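Local coordinates for protein ribonucleoside-diphosphate reductase, alpha chain (Actinobacillus ureae ATCC 25976, PDB 6DQX) that probably reduces ribonucleoside diphosphates to deoxyribonucleotides as the catalytic subunit of a class Id ribonucleotide reductase, at residues 501-513 with 538-550. Residues are numbered along the deposited sequence; the frame is centred on the assembly and turned at random.
Sequences SQLSVIQQAAQRQ and LYLTAEELGLKSI
Ile506 meets side chains of 538-550 with three different carbons, which makes it the centre of this apolar contact. Its CG1 faces Leu538 CD1, CG2 lies over the backbone at Ala542 CA (3.9 Å), and CD1 touches both Leu547 CD2 and Ile550 CD1, the latter at 3.8 Å. Chi1 of -62° sets CG1 anti to the carbonyl carbon and leaves CG2 anti to the backbone N, turned to Ala542, while CG1 and CD1 run on toward the strand. Leu547 crosses Ile506 at about a right angle and divides its two methyls: CD2 lies against Ile506 and Ala509 CB, whereas CD1 sits 3.7 Å from Ala510 CB. Ala510 CB is equally close to Leu545 CB, so this methyl meets two leucines at once.

Helix 502-513 and the segment 538-544 of helix 532-544 run nearly parallel, at 11° and 10.0 Å between axes. Near the start of helix 502-513, Leu538 CD1 packs against Leu503 CA, and Leu503 CD1 reaches Thr541 CG2 at 4.0 Å. No direct hydrogen bond joins the segments; water does so twice. One water donates to Ala510 O and Leu545 O, beside the Schellman turn in which Gly546 has positive phi (99°). A second donates to Gln513 OE1 (2.7 Å) and accepts from Lys548 N. Gln513 bends at chi2, and its amide, which also has Gln520 as a polar partner outside the two segments, crosses the extended Lys548 chain obliquely, with CD 3.9 Å from Lys548 CE; Lys548 NZ itself bonds to Gln518 O.

The contact joins two helices of the ribonucleotide reductase barrel domain and the start of strand 549-554. Ile524 of the adjacent strand 524-525 touches Ile506 and Leu538, helix 367-395 packs on Gln508 and Arg512, and helix 216-223 meets Leu540 and Glu543.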
loop_
_atom_site.group_PDB
_atom_site.type_symbol
_atom_site.label_atom_id
_atom_site.label_comp_id
_atom_site.label_asym_id
_atom_site.label_seq_id
_atom_site.Cartn_x
_atom_site.Cartn_y
_atom_site.Cartn_z
ATOM N N SER A 501 43.167 6.684 -6.141
ATOM C CA SER A 501 43.117 6.210 -4.772
ATOM C C SER A 501 41.740 6.443 -4.172
ATOM O O SER A 501 41.292 7.586 -4.081
ATOM C CB SER A 501 44.125 6.970 -3.900
ATOM O OG SER A 501 43.916 6.647 -2.533
ATOM N N GLN A 502 41.079 5.367 -3.775
ATOM C CA GLN A 502 39.756 5.476 -3.149
ATOM C C GLN A 502 39.874 6.006 -1.732
ATOM O O GLN A 502 38.931 6.647 -1.222
ATOM C CB GLN A 502 39.007 4.144 -3.191
ATOM C CG GLN A 502 38.883 3.597 -4.605
ATOM C CD GLN A 502 38.141 4.553 -5.529
ATOM O OE1 GLN A 502 36.964 4.862 -5.292
ATOM N NE2 GLN A 502 38.801 4.999 -6.598
ATOM N N LEU A 503 41.049 5.806 -1.111
ATOM C CA LEU A 503 41.330 6.477 0.150
ATOM C C LEU A 503 41.282 8.000 -0.023
ATOM O O LEU A 503 40.759 8.695 0.863
ATOM C CB LEU A 503 42.666 6.032 0.762
ATOM C CG LEU A 503 42.975 6.561 2.165
ATOM C CD1 LEU A 503 41.899 6.216 3.182
ATOM C CD2 LEU A 503 44.335 6.033 2.629
ATOM N N SER A 504 41.763 8.511 -1.158
ATOM C CA SER A 504 41.727 9.964 -1.409
ATOM C C SER A 504 40.299 10.510 -1.530
ATOM O O SER A 504 39.993 11.600 -1.033
ATOM C CB SER A 504 42.611 10.379 -2.593
ATOM O OG SER A 504 41.947 10.264 -3.833
ATOM N N VAL A 505 39.417 9.719 -2.136
ATOM C CA VAL A 505 37.994 10.063 -2.219
ATOM C C VAL A 505 37.419 10.241 -0.806
ATOM O O VAL A 505 36.801 11.253 -0.494
ATOM C CB VAL A 505 37.220 8.990 -3.026
ATOM C CG1 VAL A 505 35.716 9.146 -2.859
ATOM C CG2 VAL A 505 37.608 9.073 -4.496
ATOM N N ILE A 506 37.693 9.271 0.063
ATOM C CA ILE A 506 37.209 9.284 1.440
ATOM C C ILE A 506 37.820 10.423 2.248
ATOM O O ILE A 506 37.101 11.156 2.964
ATOM C CB ILE A 506 37.501 7.917 2.126
ATOM C CG1 ILE A 506 36.771 6.782 1.399
ATOM C CG2 ILE A 506 37.149 7.933 3.605
ATOM C CD1 ILE A 506 35.313 6.996 1.171
ATOM N N GLN A 507 39.138 10.588 2.116
ATOM C CA GLN A 507 39.818 11.668 2.831
ATOM C C GLN A 507 39.360 13.068 2.429
ATOM O O GLN A 507 39.114 13.903 3.311
ATOM C CB GLN A 507 41.336 11.523 2.723
ATOM C CG GLN A 507 41.820 10.347 3.535
ATOM C CD GLN A 507 43.305 10.074 3.406
ATOM O OE1 GLN A 507 43.976 10.559 2.487
ATOM N NE2 GLN A 507 43.802 9.238 4.295
ATOM N N GLN A 508 39.174 13.311 1.127
ATOM C CA GLN A 508 38.625 14.570 0.665
ATOM C C GLN A 508 37.212 14.823 1.173
ATOM O O GLN A 508 36.865 15.968 1.498
ATOM C CB GLN A 508 38.646 14.680 -0.860
ATOM C CG GLN A 508 40.030 14.925 -1.443
ATOM C CD GLN A 508 39.988 15.203 -2.935
ATOM O OE1 GLN A 508 38.933 15.478 -3.489
ATOM N NE2 GLN A 508 41.137 15.066 -3.602
ATOM N N ALA A 509 36.398 13.764 1.219
ATOM C CA ALA A 509 35.041 13.885 1.769
ATOM C C ALA A 509 35.110 14.231 3.259
ATOM O O ALA A 509 34.394 15.129 3.738
ATOM C CB ALA A 509 34.216 12.602 1.509
ATOM N N ALA A 510 36.036 13.588 3.973
ATOM C CA ALA A 510 36.210 13.849 5.400
ATOM C C ALA A 510 36.654 15.280 5.640
ATOM O O ALA A 510 36.149 15.933 6.556
ATOM C CB ALA A 510 37.202 12.874 6.023
ATOM N N GLN A 511 37.567 15.761 4.794
ATOM C CA GLN A 511 38.095 17.109 4.919
ATOM C C GLN A 511 37.042 18.180 4.729
ATOM O O GLN A 511 36.978 19.112 5.529
ATOM C CB GLN A 511 39.258 17.324 3.964
ATOM C CG GLN A 511 39.887 18.705 4.043
ATOM C CD GLN A 511 40.802 19.033 2.864
ATOM O OE1 GLN A 511 40.677 18.474 1.765
ATOM N NE2 GLN A 511 41.746 19.952 3.104
ATOM N N ARG A 512 36.214 18.062 3.672
ATOM C CA ARG A 512 35.199 19.070 3.411
ATOM C C ARG A 512 33.947 18.959 4.312
ATOM O O ARG A 512 33.209 19.934 4.429
ATOM C CB ARG A 512 34.828 19.114 1.923
ATOM C CG ARG A 512 33.963 17.943 1.423
ATOM C CD ARG A 512 33.581 18.132 -0.041
ATOM N NE ARG A 512 34.650 17.797 -0.955
ATOM C CZ ARG A 512 34.919 16.586 -1.448
ATOM N NH1 ARG A 512 34.200 15.509 -1.151
ATOM N NH2 ARG A 512 35.926 16.439 -2.275
ATOM N N GLN A 513 33.754 17.816 4.969
ATOM C CA GLN A 513 32.575 17.604 5.809
ATOM C C GLN A 513 32.399 18.652 6.889
ATOM O O GLN A 513 31.257 18.992 7.208
ATOM C CB GLN A 513 32.537 16.210 6.410
ATOM C CG GLN A 513 31.213 15.824 7.079
ATOM C CD GLN A 513 30.014 15.948 6.145
ATOM O OE1 GLN A 513 29.875 15.183 5.203
ATOM N NE2 GLN A 513 29.159 16.948 6.397
ATOM N N LEU A 538 38.763 0.299 4.524
ATOM C CA LEU A 538 38.318 1.544 3.898
ATOM C C LEU A 538 37.037 2.058 4.550
ATOM O O LEU A 538 36.971 3.221 4.908
ATOM C CB LEU A 538 38.115 1.392 2.392
ATOM C CG LEU A 538 37.842 2.685 1.629
ATOM C CD1 LEU A 538 39.048 3.608 1.671
ATOM C CD2 LEU A 538 37.471 2.378 0.191
ATOM N N TYR A 539 36.018 1.195 4.695
ATOM C CA TYR A 539 34.775 1.602 5.361
ATOM C C TYR A 539 34.954 1.978 6.836
ATOM O O TYR A 539 34.353 2.945 7.329
ATOM C CB TYR A 539 33.667 0.534 5.187
ATOM C CG TYR A 539 33.192 0.371 3.756
ATOM C CD1 TYR A 539 32.725 1.445 3.032
ATOM C CD2 TYR A 539 33.225 -0.867 3.120
ATOM C CE1 TYR A 539 32.292 1.301 1.730
ATOM C CE2 TYR A 539 32.793 -1.023 1.809
ATOM C CZ TYR A 539 32.332 0.077 1.116
ATOM O OH TYR A 539 31.889 -0.024 -0.162
ATOM N N LEU A 540 35.802 1.249 7.544
ATOM C CA LEU A 540 36.099 1.589 8.928
ATOM C C LEU A 540 36.792 2.962 9.024
ATOM O O LEU A 540 36.491 3.767 9.919
ATOM C CB LEU A 540 36.951 0.511 9.576
ATOM C CG LEU A 540 36.272 -0.858 9.753
ATOM C CD1 LEU A 540 37.286 -1.874 10.275
ATOM C CD2 LEU A 540 35.072 -0.754 10.665
ATOM N N THR A 541 37.702 3.217 8.102
ATOM C CA THR A 541 38.350 4.534 8.013
ATOM C C THR A 541 37.325 5.634 7.732
ATOM O O THR A 541 37.381 6.695 8.368
ATOM C CB THR A 541 39.446 4.518 6.963
ATOM O OG1 THR A 541 40.471 3.618 7.409
ATOM C CG2 THR A 541 40.038 5.907 6.741
ATOM N N ALA A 542 36.365 5.348 6.847
ATOM C CA ALA A 542 35.284 6.294 6.550
ATOM C C ALA A 542 34.559 6.722 7.809
ATOM O O ALA A 542 34.393 7.927 8.057
ATOM C CB ALA A 542 34.305 5.716 5.538
ATOM N N GLU A 543 34.143 5.743 8.625
ATOM C CA GLU A 543 33.493 6.048 9.891
ATOM C C GLU A 543 34.428 6.784 10.845
ATOM O O GLU A 543 34.013 7.741 11.505
ATOM C CB GLU A 543 32.960 4.785 10.597
ATOM C CG GLU A 543 32.180 5.113 11.881
ATOM C CD GLU A 543 32.991 5.054 13.172
ATOM O OE1 GLU A 543 32.472 5.505 14.218
ATOM O OE2 GLU A 543 34.143 4.576 13.167
ATOM N N GLU A 544 35.664 6.315 10.956
ATOM C CA GLU A 544 36.637 6.959 11.864
ATOM C C GLU A 544 36.885 8.429 11.518
ATOM O O GLU A 544 37.015 9.259 12.402
ATOM C CB GLU A 544 37.985 6.226 11.877
ATOM C CG GLU A 544 37.998 4.995 12.754
ATOM C CD GLU A 544 39.211 4.115 12.500
ATOM O OE1 GLU A 544 40.306 4.684 12.261
ATOM O OE2 GLU A 544 39.055 2.860 12.528
ATOM N N LEU A 545 36.925 8.731 10.232
ATOM C CA LEU A 545 37.164 10.105 9.772
ATOM C C LEU A 545 35.944 11.031 9.834
ATOM O O LEU A 545 36.075 12.207 9.575
ATOM C CB LEU A 545 37.771 10.088 8.383
ATOM C CG LEU A 545 39.189 9.513 8.295
ATOM C CD1 LEU A 545 39.718 9.587 6.882
ATOM C CD2 LEU A 545 40.142 10.234 9.257
ATOM N N GLY A 546 34.766 10.500 10.180
ATOM C CA GLY A 546 33.569 11.299 10.408
ATOM C C GLY A 546 32.578 11.362 9.258
ATOM O O GLY A 546 31.659 12.177 9.321
ATOM N N LEU A 547 32.757 10.544 8.208
ATOM C CA LEU A 547 31.796 10.511 7.087
ATOM C C LEU A 547 30.445 10.077 7.634
ATOM O O LEU A 547 30.372 9.224 8.533
ATOM C CB LEU A 547 32.204 9.562 5.955
ATOM C CG LEU A 547 33.047 10.181 4.850
ATOM C CD1 LEU A 547 34.346 10.651 5.437
ATOM C CD2 LEU A 547 33.284 9.225 3.698
ATOM N N LYS A 548 29.398 10.723 7.145
ATOM C CA LYS A 548 28.038 10.428 7.647
ATOM C C LYS A 548 27.369 9.314 6.833
ATOM O O LYS A 548 26.396 8.687 7.315
ATOM C CB LYS A 548 27.181 11.685 7.641
ATOM C CG LYS A 548 27.781 12.836 8.417
ATOM C CD LYS A 548 27.014 14.119 8.159
ATOM C CE LYS A 548 27.477 15.220 9.056
ATOM N NZ LYS A 548 26.787 16.522 8.844
ATOM N N SER A 549 27.875 9.054 5.629
ATOM C CA SER A 549 27.307 8.019 4.763
ATOM C C SER A 549 28.274 7.559 3.694
ATOM O O SER A 549 29.289 8.221 3.423
ATOM C CB SER A 549 26.010 8.509 4.092
ATOM O OG SER A 549 26.254 9.641 3.265
ATOM N N ILE A 550 27.975 6.406 3.121
ATOM C CA ILE A 550 28.566 5.935 1.877
ATOM C C ILE A 550 27.395 5.512 0.987
ATOM O O ILE A 550 26.427 4.919 1.476
ATOM C CB ILE A 550 29.526 4.734 2.077
ATOM C CG1 ILE A 550 30.798 5.144 2.833
ATOM C CG2 ILE A 550 29.895 4.112 0.741
ATOM C CD1 ILE A 550 31.739 6.029 2.053
HETATM O O HOH W 1 34.666 14.415 8.555
HETATM O O HOH W 2 29.741 12.528 5.025
#